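Local coordinates for protein diacylglycerol O-acyltransferase (Marinobacter hydrocarbonoclasticus, PDB 6CHJ) that probably transfers the acyl group of an acyl-CoA to diacylglycerol, giving triacylglycerol and free CoA, and also acts as a wax ester synthase, at residues P68-D73 and H136-G141; W115-I120 and P163-P168; P20-G25 and H106-E111. All coordinates share one frame; numbering follows the deposited sequence.

Overall arrangement
All three contacts lie in the catalytic-domain sequence region of the long-chain O-acyltransferase family. Contact 1 includes the loop after strand 127-135, whose sequence continues from His135 as the HHxxxDG signature of CoA-dependent acyltransferases, which in relatives forms part of the active site. Contact 3, with its centre about 12 Å away, joins it directly: Met21 O receives a probable hydrogen bond from His136 N at 3.1 Å. Contacts 2 and 3, their centres about 15 Å apart, both reach the same six-stranded mixed sheet and meet where Met108 CE packs 3.5 Å from Trp115 N. Contacts 1 and 2 do not touch; their centres are about 16 Å apart and their nearest atoms about 5 Å.

Contact 1 (P68-D73 and H136-G141); sequences PVWVED and HSLVDG
Trp70 reaches out from strand 67-72 and pushes the six-membered end of its indole against Ser137 and Leu138. Starting at CB, the first torsion sets CG anti to the carbonyl carbon and beside the backbone N (chi1 -62°), which sends the ring out from the strand toward the loop 136-141. Contact begins at CE2, which has Leu138 CD1 3.9 Å away. The next atom out, CZ2, meets two things at once. Ser137 O comes to the ring edge, in the ring plane, and lies 3.2 Å from Trp70 CZ2, close for a carbon and an oxygen; Leu138 CD1 sits over the face, 3.7 Å from the same CZ2. Further round the rim, Trp70 CH2 lies 4.2 Å from Ser137 CB, and Trp70 CZ3 also lies under the leucine methyl, 4.0 Å from Leu138 CD1. That methyl makes a CH-pi contact, with Leu138 CD1 3.8 Å from the centroid of the six-membered ring and only 12° off the ring normal.

The two side chains cross obliquely, and no hydrogen bond joins the segments. The polar end of the serine turns elsewhere, Ser137 OG bonding Asp8 O, while Ser137 N bonds His135 ND1. Leu4 and Gln59 also pack against Trp70. At the far end of the loop, Asp140 takes the N-cap position of helix 141-150: its OD2 makes a weak hydrogen bond to Val142 N, and OD1 bonds Ser143 OG.

From His135 to Gly141 the sequence reads HHSLVDG, the HHxxxDG signature of CoA-dependent acyltransferases. Trp70, from a two-stranded antiparallel hairpin, packs against Ser137 and Leu138 in the middle of this motif, which in relatives forms part of the active site.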
ATOM      1  N   PRO B  68      13.890 -15.577 -13.522  1.00 86.71           N
ATOM      2  CA  PRO B  68      12.471 -15.245 -13.351  1.00 81.88           C
ATOM      3  C   PRO B  68      11.648 -15.561 -14.589  1.00 81.67           C
ATOM      4  O   PRO B  68      12.044 -15.272 -15.720  1.00 82.04           O
ATOM      5  CB  PRO B  68      12.499 -13.734 -13.083  1.00 83.52           C
ATOM      6  CG  PRO B  68      13.715 -13.257 -13.824  1.00 86.98           C
ATOM      7  CD  PRO B  68      14.729 -14.376 -13.694  1.00 88.69           C
ATOM      8  N   VAL B  69      10.475 -16.154 -14.359  1.00 84.47           N
ATOM      9  CA  VAL B  69       9.559 -16.535 -15.428  1.00 83.04           C
ATOM     10  C   VAL B  69       8.138 -16.207 -15.005  1.00 76.62           C
ATOM     11  O   VAL B  69       7.820 -16.146 -13.814  1.00 75.06           O
ATOM     12  CB  VAL B  69       9.667 -18.033 -15.788  1.00 82.06           C
ATOM     13  CG1 VAL B  69      11.076 -18.378 -16.219  1.00 84.93           C
ATOM     14  CG2 VAL B  69       9.235 -18.899 -14.611  1.00 80.35           C
ATOM     15  N   TRP B  70       7.284 -15.985 -15.998  1.00 76.78           N
ATOM     16  CA  TRP B  70       5.855 -15.908 -15.765  1.00 74.36           C
ATOM     17  C   TRP B  70       5.263 -17.310 -15.732  1.00 74.60           C
ATOM     18  O   TRP B  70       5.795 -18.241 -16.342  1.00 79.85           O
ATOM     19  CB  TRP B  70       5.167 -15.097 -16.860  1.00 75.34           C
ATOM     20  CG  TRP B  70       5.584 -13.664 -16.980  1.00 75.17           C
ATOM     21  CD1 TRP B  70       5.997 -13.030 -18.117  1.00 80.76           C
ATOM     22  CD2 TRP B  70       5.598 -12.672 -15.943  1.00 77.05           C
ATOM     23  NE1 TRP B  70       6.268 -11.710 -17.854  1.00 78.06           N
ATOM     24  CE2 TRP B  70       6.032 -11.463 -16.528  1.00 77.47           C
ATOM     25  CE3 TRP B  70       5.294 -12.687 -14.578  1.00 73.87           C
ATOM     26  CZ2 TRP B  70       6.172 -10.287 -15.794  1.00 68.95           C
ATOM     27  CZ3 TRP B  70       5.436 -11.522 -13.853  1.00 71.95           C
ATOM     28  CH2 TRP B  70       5.876 -10.335 -14.462  1.00 69.68           C
ATOM     29  N   VAL B  71       4.145 -17.455 -15.021  1.00 76.38           N
ATOM     30  CA  VAL B  71       3.423 -18.721 -14.937  1.00 76.78           C
ATOM     31  C   VAL B  71       1.933 -18.433 -14.836  1.00 75.70           C
ATOM     32  O   VAL B  71       1.506 -17.417 -14.278  1.00 75.67           O
ATOM     33  CB  VAL B  71       3.866 -19.602 -13.740  1.00 74.79           C
ATOM     34  CG1 VAL B  71       5.219 -20.238 -14.002  1.00 73.00           C
ATOM     35  CG2 VAL B  71       3.896 -18.795 -12.466  1.00 75.47           C
ATOM     36  N   GLU B  72       1.141 -19.356 -15.365  1.00 71.15           N
ATOM     37  CA  GLU B  72      -0.305 -19.205 -15.367  1.00 78.56           C
ATOM     38  C   GLU B  72      -0.845 -19.392 -13.951  1.00 79.77           C
ATOM     39  O   GLU B  72      -0.723 -20.473 -13.370  1.00 80.80           O
ATOM     40  CB  GLU B  72      -0.914 -20.217 -16.332  1.00 82.52           C
ATOM     41  CG  GLU B  72      -2.309 -19.873 -16.817  1.00 83.18           C
ATOM     42  CD  GLU B  72      -3.287 -21.015 -16.628  1.00 84.88           C
ATOM     43  OE1 GLU B  72      -2.884 -22.051 -16.057  1.00 95.28           O
ATOM     44  OE2 GLU B  72      -4.454 -20.885 -17.056  1.00 83.62           O
ATOM     45  N   ASP B  73      -1.438 -18.345 -13.389  1.00 77.91           N
ATOM     46  CA  ASP B  73      -1.852 -18.396 -11.994  1.00 80.02           C
ATOM     47  C   ASP B  73      -3.084 -19.280 -11.857  1.00 86.51           C
ATOM     48  O   ASP B  73      -4.168 -18.931 -12.333  1.00 89.69           O
ATOM     49  CB  ASP B  73      -2.121 -16.997 -11.455  1.00 78.96           C
ATOM     50  CG  ASP B  73      -2.178 -16.969  -9.938  1.00 81.45           C
ATOM     51  OD1 ASP B  73      -1.441 -17.758  -9.311  1.00 87.84           O
ATOM     52  OD2 ASP B  73      -2.954 -16.172  -9.371  1.00 77.72           O
ATOM     53  N   HIS B 136       5.116  -2.505 -14.191  1.00 55.64           N
ATOM     54  CA  HIS B 136       5.786  -2.325 -15.481  1.00 64.29           C
ATOM     55  C   HIS B 136       6.442  -3.616 -15.985  1.00 60.83           C
ATOM     56  O   HIS B 136       6.545  -3.820 -17.200  1.00 66.59           O
ATOM     57  CB  HIS B 136       6.824  -1.198 -15.381  1.00 62.52           C
ATOM     58  CG  HIS B 136       7.075  -0.476 -16.672  1.00 67.27           C
ATOM     59  ND1 HIS B 136       7.770  -1.038 -17.724  1.00 69.40           N
ATOM     60  CD2 HIS B 136       6.738   0.774 -17.072  1.00 69.50           C
ATOM     61  CE1 HIS B 136       7.840  -0.170 -18.718  1.00 67.23           C
ATOM     62  NE2 HIS B 136       7.223   0.938 -18.348  1.00 68.64           N
ATOM     63  N   SER B 137       6.892  -4.492 -15.085  1.00 58.22           N
ATOM     64  CA  SER B 137       7.380  -5.804 -15.519  1.00 64.60           C
ATOM     65  C   SER B 137       6.322  -6.599 -16.268  1.00 65.10           C
ATOM     66  O   SER B 137       6.664  -7.441 -17.103  1.00 66.90           O
ATOM     67  CB  SER B 137       7.856  -6.627 -14.333  1.00 59.39           C
ATOM     68  OG  SER B 137       9.235  -6.407 -14.126  1.00 68.73           O
ATOM     69  N   LEU B 138       5.043  -6.362 -15.978  1.00 62.45           N
ATOM     70  CA  LEU B 138       3.962  -7.123 -16.586  1.00 64.90           C
ATOM     71  C   LEU B 138       3.350  -6.406 -17.783  1.00 63.31           C
ATOM     72  O   LEU B 138       3.030  -7.047 -18.786  1.00 68.20           O
ATOM     73  CB  LEU B 138       2.873  -7.420 -15.545  1.00 62.52           C
ATOM     74  CG  LEU B 138       1.841  -8.451 -15.997  1.00 65.48           C
ATOM     75  CD1 LEU B 138       2.482  -9.837 -16.036  1.00 65.87           C
ATOM     76  CD2 LEU B 138       0.616  -8.444 -15.089  1.00 70.50           C
ATOM     77  N   VAL B 139       3.151  -5.096 -17.693  1.00 62.95           N
ATOM     78  CA  VAL B 139       2.649  -4.292 -18.803  1.00 66.99           C
ATOM     79  C   VAL B 139       3.335  -2.931 -18.767  1.00 67.82           C
ATOM     80  O   VAL B 139       3.288  -2.235 -17.745  1.00 63.41           O
ATOM     81  CB  VAL B 139       1.120  -4.122 -18.744  1.00 67.50           C
ATOM     82  CG1 VAL B 139       0.636  -3.192 -19.844  1.00 60.29           C
ATOM     83  CG2 VAL B 139       0.412  -5.475 -18.831  1.00 64.47           C
ATOM     84  N   ASP B 140       3.963  -2.543 -19.880  1.00 70.67           N
ATOM     85  CA  ASP B 140       4.569  -1.216 -19.963  1.00 70.54           C
ATOM     86  C   ASP B 140       3.489  -0.135 -19.890  1.00 69.05           C
ATOM     87  O   ASP B 140       2.289  -0.414 -19.792  1.00 70.79           O
ATOM     88  CB  ASP B 140       5.403  -1.078 -21.235  1.00 67.14           C
ATOM     89  CG  ASP B 140       4.562  -1.154 -22.483  1.00 75.22           C
ATOM     90  OD1 ASP B 140       4.409  -2.272 -23.027  1.00 86.17           O
ATOM     91  OD2 ASP B 140       4.030  -0.107 -22.904  1.00 72.67           O
ATOM     92  N   GLY B 141       3.930   1.125 -19.930  1.00 70.73           N
ATOM     93  CA  GLY B 141       3.049   2.259 -19.715  1.00 62.87           C
ATOM     94  C   GLY B 141       2.054   2.568 -20.818  1.00 69.83           C
ATOM     95  O   GLY B 141       0.903   2.926 -20.534  1.00 72.08           O
TER

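Contact 2 (W115-I120 and P163-P168); sequences WEVHLI and PIWDLP
Trp115 and Trp165 lie with their planes nearly parallel, 21° apart, but slid so far along each other that they barely overlap. The centroids of the Trp115 six-membered ring and the Trp165 five-membered ring are 5.2 Å apart, and the nearest ring atoms are Trp115 CZ3 and Trp165 CE3 at 3.5 Å. Trp165 CB lies over one face of Trp115, 4.0 Å from the centroid of its six-membered ring, a CH-pi contact. The first torsion of Trp165, with CG between the backbone N and the carbonyl carbon (chi1 54°), lays its ring against Trp115. In return Trp115 CH2 lies over one face of Trp165, toward its rim, while Pro163 CG lies over the opposite face, near the CE2 side.

Strand 115-121 runs between strands 82-86 and 127-135 in a six-stranded mixed sheet, and its alternation decides who takes part. Trp115 and Val117 turn to the loop; Glu116 turns away, and its OE1 accepts a hydrogen bond of 2.8 Å from His118 NE2, met on the anti side of the carboxylate.

Val117 CG2 meets the edge of Trp165, near the ring plane and 3.7 Å from Trp165 CE3. The same methyl touches Ile164 CG2 at 3.9 Å. A type I turn from Pro163 to Asp166 presents Ile164 and Trp165 together, closed by Asp166 N bonding Pro163 O. Trp115 NE1 is hydrogen-bonded to Phe57 O.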
ATOM      1  N   TRP B 115      -1.601  -6.671 -10.804  1.00 51.94           N
ATOM      2  CA  TRP B 115      -2.524  -5.643 -11.247  1.00 49.92           C
ATOM      3  C   TRP B 115      -3.593  -5.438 -10.187  1.00 52.89           C
ATOM      4  O   TRP B 115      -3.924  -6.355  -9.439  1.00 54.64           O
ATOM      5  CB  TRP B 115      -3.158  -5.997 -12.588  1.00 50.25           C
ATOM      6  CG  TRP B 115      -3.973  -7.248 -12.572  1.00 56.20           C
ATOM      7  CD1 TRP B 115      -3.533  -8.518 -12.825  1.00 57.27           C
ATOM      8  CD2 TRP B 115      -5.378  -7.356 -12.310  1.00 50.67           C
ATOM      9  NE1 TRP B 115      -4.573  -9.406 -12.727  1.00 54.37           N
ATOM     10  CE2 TRP B 115      -5.718  -8.720 -12.413  1.00 57.60           C
ATOM     11  CE3 TRP B 115      -6.380  -6.435 -11.989  1.00 53.74           C
ATOM     12  CZ2 TRP B 115      -7.021  -9.183 -12.214  1.00 56.85           C
ATOM     13  CZ3 TRP B 115      -7.673  -6.894 -11.798  1.00 57.16           C
ATOM     14  CH2 TRP B 115      -7.981  -8.253 -11.915  1.00 56.55           C
ATOM     15  N   GLU B 116      -4.101  -4.213 -10.106  1.00 50.15           N
ATOM     16  CA  GLU B 116      -5.266  -3.907  -9.291  1.00 50.33           C
ATOM     17  C   GLU B 116      -6.172  -2.981 -10.082  1.00 52.84           C
ATOM     18  O   GLU B 116      -5.687  -2.114 -10.820  1.00 55.41           O
ATOM     19  CB  GLU B 116      -4.890  -3.230  -7.977  1.00 50.37           C
ATOM     20  CG  GLU B 116      -4.085  -4.087  -7.027  1.00 54.15           C
ATOM     21  CD  GLU B 116      -3.335  -3.269  -5.986  1.00 58.94           C
ATOM     22  OE1 GLU B 116      -3.738  -2.119  -5.688  1.00 57.31           O
ATOM     23  OE2 GLU B 116      -2.318  -3.780  -5.474  1.00 67.91           O
ATOM     24  N   VAL B 117      -7.480  -3.160  -9.925  1.00 49.28           N
ATOM     25  CA  VAL B 117      -8.471  -2.188 -10.381  1.00 48.02           C
ATOM     26  C   VAL B 117      -9.249  -1.702  -9.163  1.00 51.41           C
ATOM     27  O   VAL B 117      -9.768  -2.511  -8.383  1.00 49.49           O
ATOM     28  CB  VAL B 117      -9.429  -2.780 -11.429  1.00 48.21           C
ATOM     29  CG1 VAL B 117     -10.381  -1.713 -11.918  1.00 46.09           C
ATOM     30  CG2 VAL B 117      -8.662  -3.414 -12.575  1.00 48.25           C
ATOM     31  N   HIS B 118      -9.341  -0.386  -9.013  1.00 50.13           N
ATOM     32  CA  HIS B 118     -10.016   0.246  -7.889  1.00 46.20           C
ATOM     33  C   HIS B 118     -11.211   1.028  -8.430  1.00 54.93           C
ATOM     34  O   HIS B 118     -11.043   2.069  -9.081  1.00 53.42           O
ATOM     35  CB  HIS B 118      -9.048   1.157  -7.130  1.00 51.99           C
ATOM     36  CG  HIS B 118      -7.956   0.426  -6.405  1.00 55.37           C
ATOM     37  ND1 HIS B 118      -7.790   0.503  -5.037  1.00 53.02           N
ATOM     38  CD2 HIS B 118      -6.969  -0.390  -6.859  1.00 52.75           C
ATOM     39  CE1 HIS B 118      -6.756  -0.239  -4.678  1.00 54.53           C
ATOM     40  NE2 HIS B 118      -6.240  -0.791  -5.765  1.00 57.78           N
ATOM     41  N   LEU B 119     -12.417   0.535  -8.156  1.00 55.51           N
ATOM     42  CA  LEU B 119     -13.639   1.261  -8.464  1.00 51.36           C
ATOM     43  C   LEU B 119     -13.987   2.155  -7.279  1.00 51.79           C
ATOM     44  O   LEU B 119     -14.261   1.664  -6.178  1.00 57.09           O
ATOM     45  CB  LEU B 119     -14.771   0.286  -8.791  1.00 54.85           C
ATOM     46  CG  LEU B 119     -16.204   0.812  -8.956  1.00 57.22           C
ATOM     47  CD1 LEU B 119     -16.249   1.782 -10.117  1.00 52.64           C
ATOM     48  CD2 LEU B 119     -17.209  -0.352  -9.154  1.00 52.10           C
ATOM     49  N   ILE B 120     -13.997   3.464  -7.512  1.00 54.02           N
ATOM     50  CA  ILE B 120     -14.193   4.472  -6.473  1.00 51.02           C
ATOM     51  C   ILE B 120     -15.588   5.075  -6.629  1.00 57.92           C
ATOM     52  O   ILE B 120     -15.930   5.602  -7.699  1.00 64.40           O
ATOM     53  CB  ILE B 120     -13.121   5.572  -6.543  1.00 53.77           C
ATOM     54  CG1 ILE B 120     -11.697   4.967  -6.575  1.00 54.48           C
ATOM     55  CG2 ILE B 120     -13.302   6.561  -5.390  1.00 44.24           C
ATOM     56  CD1 ILE B 120     -10.682   5.835  -7.321  1.00 46.33           C
ATOM     57  N   PRO B 163     -14.551  -6.044 -18.251  1.00 79.82           N
ATOM     58  CA  PRO B 163     -13.514  -5.253 -17.586  1.00 73.18           C
ATOM     59  C   PRO B 163     -12.118  -5.567 -18.129  1.00 72.35           C
ATOM     60  O   PRO B 163     -11.903  -6.550 -18.846  1.00 70.07           O
ATOM     61  CB  PRO B 163     -13.649  -5.692 -16.121  1.00 72.15           C
ATOM     62  CG  PRO B 163     -14.127  -7.125 -16.218  1.00 69.73           C
ATOM     63  CD  PRO B 163     -15.035  -7.161 -17.413  1.00 75.23           C
ATOM     64  N   ILE B 164     -11.160  -4.706 -17.763  1.00 71.65           N
ATOM     65  CA  ILE B 164      -9.826  -4.769 -18.367  1.00 73.81           C
ATOM     66  C   ILE B 164      -9.154  -6.117 -18.148  1.00 69.59           C
ATOM     67  O   ILE B 164      -8.287  -6.520 -18.934  1.00 69.83           O
ATOM     68  CB  ILE B 164      -8.923  -3.643 -17.830  1.00 74.32           C
ATOM     69  CG1 ILE B 164      -7.781  -3.384 -18.816  1.00 70.25           C
ATOM     70  CG2 ILE B 164      -8.339  -4.032 -16.458  1.00 64.67           C
ATOM     71  CD1 ILE B 164      -7.095  -2.076 -18.606  1.00 69.54           C
ATOM     72  N   TRP B 165      -9.500  -6.826 -17.082  1.00 69.28           N
ATOM     73  CA  TRP B 165      -8.744  -8.046 -16.850  1.00 67.11           C
ATOM     74  C   TRP B 165      -9.184  -9.182 -17.757  1.00 73.37           C
ATOM     75  O   TRP B 165      -8.498 -10.211 -17.810  1.00 74.88           O
ATOM     76  CB  TRP B 165      -8.832  -8.457 -15.382  1.00 65.58           C
ATOM     77  CG  TRP B 165     -10.209  -8.591 -14.817  1.00 63.35           C
ATOM     78  CD1 TRP B 165     -11.027  -9.669 -14.921  1.00 57.75           C
ATOM     79  CD2 TRP B 165     -10.917  -7.617 -14.030  1.00 59.64           C
ATOM     80  NE1 TRP B 165     -12.206  -9.427 -14.255  1.00 64.18           N
ATOM     81  CE2 TRP B 165     -12.159  -8.178 -13.694  1.00 54.90           C
ATOM     82  CE3 TRP B 165     -10.615  -6.332 -13.580  1.00 58.36           C
ATOM     83  CZ2 TRP B 165     -13.102  -7.500 -12.928  1.00 60.82           C
ATOM     84  CZ3 TRP B 165     -11.549  -5.658 -12.816  1.00 60.23           C
ATOM     85  CH2 TRP B 165     -12.778  -6.242 -12.496  1.00 59.13           C
ATOM     86  N   ASP B 166     -10.282  -9.002 -18.498  1.00 72.75           N
ATOM     87  CA  ASP B 166     -10.830 -10.006 -19.413  1.00 78.27           C
ATOM     88  C   ASP B 166     -11.058  -9.336 -20.764  1.00 80.00           C
ATOM     89  O   ASP B 166     -12.110  -8.734 -20.991  1.00 79.53           O
ATOM     90  CB  ASP B 166     -12.123 -10.604 -18.862  1.00 76.10           C
ATOM     91  CG  ASP B 166     -12.387 -12.018 -19.376  1.00 86.51           C
ATOM     92  OD1 ASP B 166     -11.417 -12.774 -19.654  1.00 86.49           O
ATOM     93  OD2 ASP B 166     -13.578 -12.371 -19.503  1.00 87.55           O
ATOM     94  N   LEU B 167     -10.080  -9.446 -21.660  1.00 79.19           N
ATOM     95  CA  LEU B 167     -10.169  -8.752 -22.932  1.00 79.80           C
ATOM     96  C   LEU B 167      -9.869  -9.703 -24.083  1.00 85.13           C
ATOM     97  O   LEU B 167      -9.003 -10.584 -23.968  1.00 77.07           O
ATOM     98  CB  LEU B 167      -9.201  -7.549 -22.997  1.00 78.24           C
ATOM     99  CG  LEU B 167      -9.545  -6.218 -22.297  1.00 76.44           C
ATOM    100  CD1 LEU B 167      -8.507  -5.169 -22.631  1.00 79.77           C
ATOM    101  CD2 LEU B 167     -10.941  -5.692 -22.621  1.00 74.96           C
ATOM    102  N   PRO B 168     -10.576  -9.547 -25.214  1.00 89.64           N
ATOM    103  CA  PRO B 168     -10.303 -10.267 -26.462  1.00 88.39           C
ATOM    104  C   PRO B 168      -8.837 -10.191 -26.884  1.00 89.78           C
ATOM    105  O   PRO B 168      -8.237 -11.238 -27.133  1.00 94.75           O
ATOM    106  CB  PRO B 168     -11.195  -9.547 -27.472  1.00 91.38           C
ATOM    107  CG  PRO B 168     -12.353  -9.052 -26.656  1.00 86.30           C
ATOM    108  CD  PRO B 168     -11.787  -8.704 -25.310  1.00 85.39           C
TER

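Contact 3 (P20-G25 and H106-E111); sequences PMHVGG and HLMDRE
The start of strand 22-30, an inner strand of the six-stranded mixed sheet, meets the connection from helix 93-105 to strand 115-121 through His22, His106 and Met108. His22 has the largest share. Its CG sits between the backbone N and the carbonyl carbon (chi1 58°), which turns the imidazole to the loop. There His22 CE1 comes within 3.1 Å of His106 O, approached obliquely to the ring. His22 NE2 is hydrogen-bonded to His104 O, and His106 O accepts a hydrogen bond from Lys133 NZ.

Met108 runs slantwise past His22: its SD is 3.7 Å from His22 CB and 4.8 Å from the centroid of the His22 ring, 44° off the normal, a slanting sulfur-aromatic contact. Its CG approaches His22 ND1 at 3.9 Å. One residue before, Leu107 CD2 packs across Pro20, 3.9 Å from Pro20 CG.

The His106 ring stacks on His106 of the second subunit, so this loop also belongs to the dimer interface. Strand 22-30 lies between strands 127-135 and 393-401, both antiparallel to it, with backbone hydrogen bonds joining Val23 to Val134 and Gly24 to Val401.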
ATOM      1  N   PRO B  20       8.375   2.374  -6.035  1.00 44.18           N
ATOM      2  CA  PRO B  20       7.621   1.309  -6.688  1.00 46.74           C
ATOM      3  C   PRO B  20       7.719   1.483  -8.200  1.00 49.92           C
ATOM      4  O   PRO B  20       7.887   2.595  -8.722  1.00 41.35           O
ATOM      5  CB  PRO B  20       6.201   1.499  -6.164  1.00 43.28           C
ATOM      6  CG  PRO B  20       6.396   2.151  -4.845  1.00 45.19           C
ATOM      7  CD  PRO B  20       7.566   3.058  -5.011  1.00 41.67           C
ATOM      8  N   MET B  21       7.684   0.355  -8.892  1.00 48.47           N
ATOM      9  CA  MET B  21       7.883   0.308 -10.329  1.00 50.88           C
ATOM     10  C   MET B  21       6.609  -0.161 -11.028  1.00 46.00           C
ATOM     11  O   MET B  21       6.638  -0.952 -11.970  1.00 51.04           O
ATOM     12  CB  MET B  21       9.102  -0.568 -10.659  1.00 50.43           C
ATOM     13  CG  MET B  21      10.443   0.034 -10.171  1.00 51.04           C
ATOM     14  SD  MET B  21      10.869   1.688 -10.842  1.00 55.29           S
ATOM     15  CE  MET B  21      10.658   1.378 -12.554  1.00 54.14           C
ATOM     16  N   HIS B  22       5.470   0.305 -10.539  1.00 49.31           N
ATOM     17  CA  HIS B  22       4.194   0.065 -11.191  1.00 47.18           C
ATOM     18  C   HIS B  22       3.706   1.359 -11.839  1.00 44.75           C
ATOM     19  O   HIS B  22       3.983   2.456 -11.355  1.00 45.99           O
ATOM     20  CB  HIS B  22       3.152  -0.462 -10.197  1.00 46.51           C
ATOM     21  CG  HIS B  22       2.889   0.448  -9.031  1.00 47.18           C
ATOM     22  ND1 HIS B  22       3.456   0.254  -7.788  1.00 41.56           N
ATOM     23  CD2 HIS B  22       2.104   1.547  -8.916  1.00 42.70           C
ATOM     24  CE1 HIS B  22       3.048   1.202  -6.965  1.00 40.43           C
ATOM     25  NE2 HIS B  22       2.232   2.004  -7.626  1.00 41.02           N
ATOM     26  N   VAL B  23       2.985   1.229 -12.942  1.00 45.70           N
ATOM     27  CA  VAL B  23       2.291   2.356 -13.528  1.00 46.59           C
ATOM     28  C   VAL B  23       0.821   2.270 -13.145  1.00 45.62           C
ATOM     29  O   VAL B  23       0.357   1.275 -12.591  1.00 45.72           O
ATOM     30  CB  VAL B  23       2.457   2.412 -15.057  1.00 49.93           C
ATOM     31  CG1 VAL B  23       3.940   2.319 -15.439  1.00 50.84           C
ATOM     32  CG2 VAL B  23       1.628   1.282 -15.698  1.00 49.11           C
ATOM     33  N   GLY B  24       0.075   3.324 -13.462  1.00 46.33           N
ATOM     34  CA  GLY B  24      -1.326   3.429 -13.115  1.00 45.63           C
ATOM     35  C   GLY B  24      -2.047   4.338 -14.083  1.00 53.04           C
ATOM     36  O   GLY B  24      -1.433   5.065 -14.867  1.00 51.69           O
ATOM     37  N   GLY B  25      -3.372   4.281 -14.020  1.00 46.91           N
ATOM     38  CA  GLY B  25      -4.209   5.175 -14.795  1.00 46.69           C
ATOM     39  C   GLY B  25      -5.493   5.492 -14.061  1.00 47.95           C
ATOM     40  O   GLY B  25      -6.078   4.628 -13.391  1.00 43.79           O
ATOM     41  N   HIS B 106       1.728   2.402  -2.801  1.00 46.02           N
ATOM     42  CA  HIS B 106       1.884   1.076  -2.208  1.00 44.99           C
ATOM     43  C   HIS B 106       2.514   0.089  -3.180  1.00 45.51           C
ATOM     44  O   HIS B 106       2.020  -0.093  -4.303  1.00 47.50           O
ATOM     45  CB  HIS B 106       0.530   0.528  -1.755  1.00 42.17           C
ATOM     46  CG  HIS B 106      -0.187   1.424  -0.798  1.00 48.38           C
ATOM     47  ND1 HIS B 106       0.453   2.070   0.240  1.00 40.64           N
ATOM     48  CD2 HIS B 106      -1.484   1.810  -0.743  1.00 46.47           C
ATOM     49  CE1 HIS B 106      -0.423   2.803   0.902  1.00 41.17           C
ATOM     50  NE2 HIS B 106      -1.603   2.669   0.320  1.00 45.94           N
ATOM     51  N   LEU B 107       3.590  -0.557  -2.724  1.00 45.71           N
ATOM     52  CA  LEU B 107       4.162  -1.722  -3.395  1.00 49.01           C
ATOM     53  C   LEU B 107       3.107  -2.774  -3.693  1.00 47.46           C
ATOM     54  O   LEU B 107       2.234  -3.058  -2.866  1.00 58.46           O
ATOM     55  CB  LEU B 107       5.236  -2.358  -2.514  1.00 47.31           C
ATOM     56  CG  LEU B 107       6.624  -1.735  -2.508  1.00 49.62           C
ATOM     57  CD1 LEU B 107       7.541  -2.606  -1.676  1.00 51.77           C
ATOM     58  CD2 LEU B 107       7.189  -1.517  -3.926  1.00 52.45           C
ATOM     59  N   MET B 108       3.204  -3.379  -4.868  1.00 47.30           N
ATOM     60  CA  MET B 108       2.330  -4.495  -5.182  1.00 53.49           C
ATOM     61  C   MET B 108       2.958  -5.797  -4.703  1.00 53.56           C
ATOM     62  O   MET B 108       4.173  -5.916  -4.576  1.00 56.93           O
ATOM     63  CB  MET B 108       2.051  -4.582  -6.680  1.00 48.96           C
ATOM     64  CG  MET B 108       1.830  -3.273  -7.339  1.00 52.84           C
ATOM     65  SD  MET B 108       1.248  -3.420  -9.029  1.00 55.07           S
ATOM     66  CE  MET B 108      -0.359  -4.176  -8.692  1.00 49.55           C
ATOM     67  N   ASP B 109       2.105  -6.786  -4.469  1.00 61.06           N
ATOM     68  CA  ASP B 109       2.530  -8.103  -4.005  1.00 60.27           C
ATOM     69  C   ASP B 109       3.064  -8.923  -5.176  1.00 55.74           C
ATOM     70  O   ASP B 109       2.335  -9.179  -6.141  1.00 53.66           O
ATOM     71  CB  ASP B 109       1.336  -8.796  -3.360  1.00 62.48           C
ATOM     72  CG  ASP B 109       1.682 -10.122  -2.730  1.00 59.59           C
ATOM     73  OD1 ASP B 109       2.879 -10.458  -2.522  1.00 61.10           O
ATOM     74  OD2 ASP B 109       0.707 -10.824  -2.418  1.00 64.83           O
ATOM     75  N   ARG B 110       4.321  -9.358  -5.095  1.00 56.26           N
ATOM     76  CA  ARG B 110       4.913 -10.072  -6.227  1.00 54.87           C
ATOM     77  C   ARG B 110       4.420 -11.508  -6.364  1.00 57.22           C
ATOM     78  O   ARG B 110       4.612 -12.114  -7.425  1.00 62.48           O
ATOM     79  CB  ARG B 110       6.434 -10.065  -6.119  1.00 56.04           C
ATOM     80  CG  ARG B 110       7.063  -8.907  -6.867  1.00 58.90           C
ATOM     81  CD  ARG B 110       8.571  -8.946  -6.814  1.00 59.99           C
ATOM     82  NE  ARG B 110       9.081  -7.631  -7.149  1.00 59.84           N
ATOM     83  CZ  ARG B 110      10.361  -7.300  -7.223  1.00 60.06           C
ATOM     84  NH1 ARG B 110      11.308  -8.203  -6.972  1.00 60.86           N
ATOM     85  NH2 ARG B 110      10.683  -6.054  -7.564  1.00 52.56           N
ATOM     86  N   GLU B 111       3.788 -12.063  -5.331  1.00 53.78           N
ATOM     87  CA  GLU B 111       3.342 -13.445  -5.362  1.00 57.44           C
ATOM     88  C   GLU B 111       2.018 -13.638  -6.108  1.00 63.39           C
ATOM     89  O   GLU B 111       1.595 -14.787  -6.301  1.00 57.84           O
ATOM     90  CB  GLU B 111       3.246 -13.980  -3.931  1.00 56.50           C
ATOM     91  CG  GLU B 111       4.613 -14.297  -3.286  1.00 65.41           C
ATOM     92  CD  GLU B 111       4.950 -15.793  -3.307  1.00 73.17           C
ATOM     93  OE1 GLU B 111       4.917 -16.447  -2.237  1.00 77.76           O
ATOM     94  OE2 GLU B 111       5.240 -16.320  -4.402  1.00 77.79           O
TER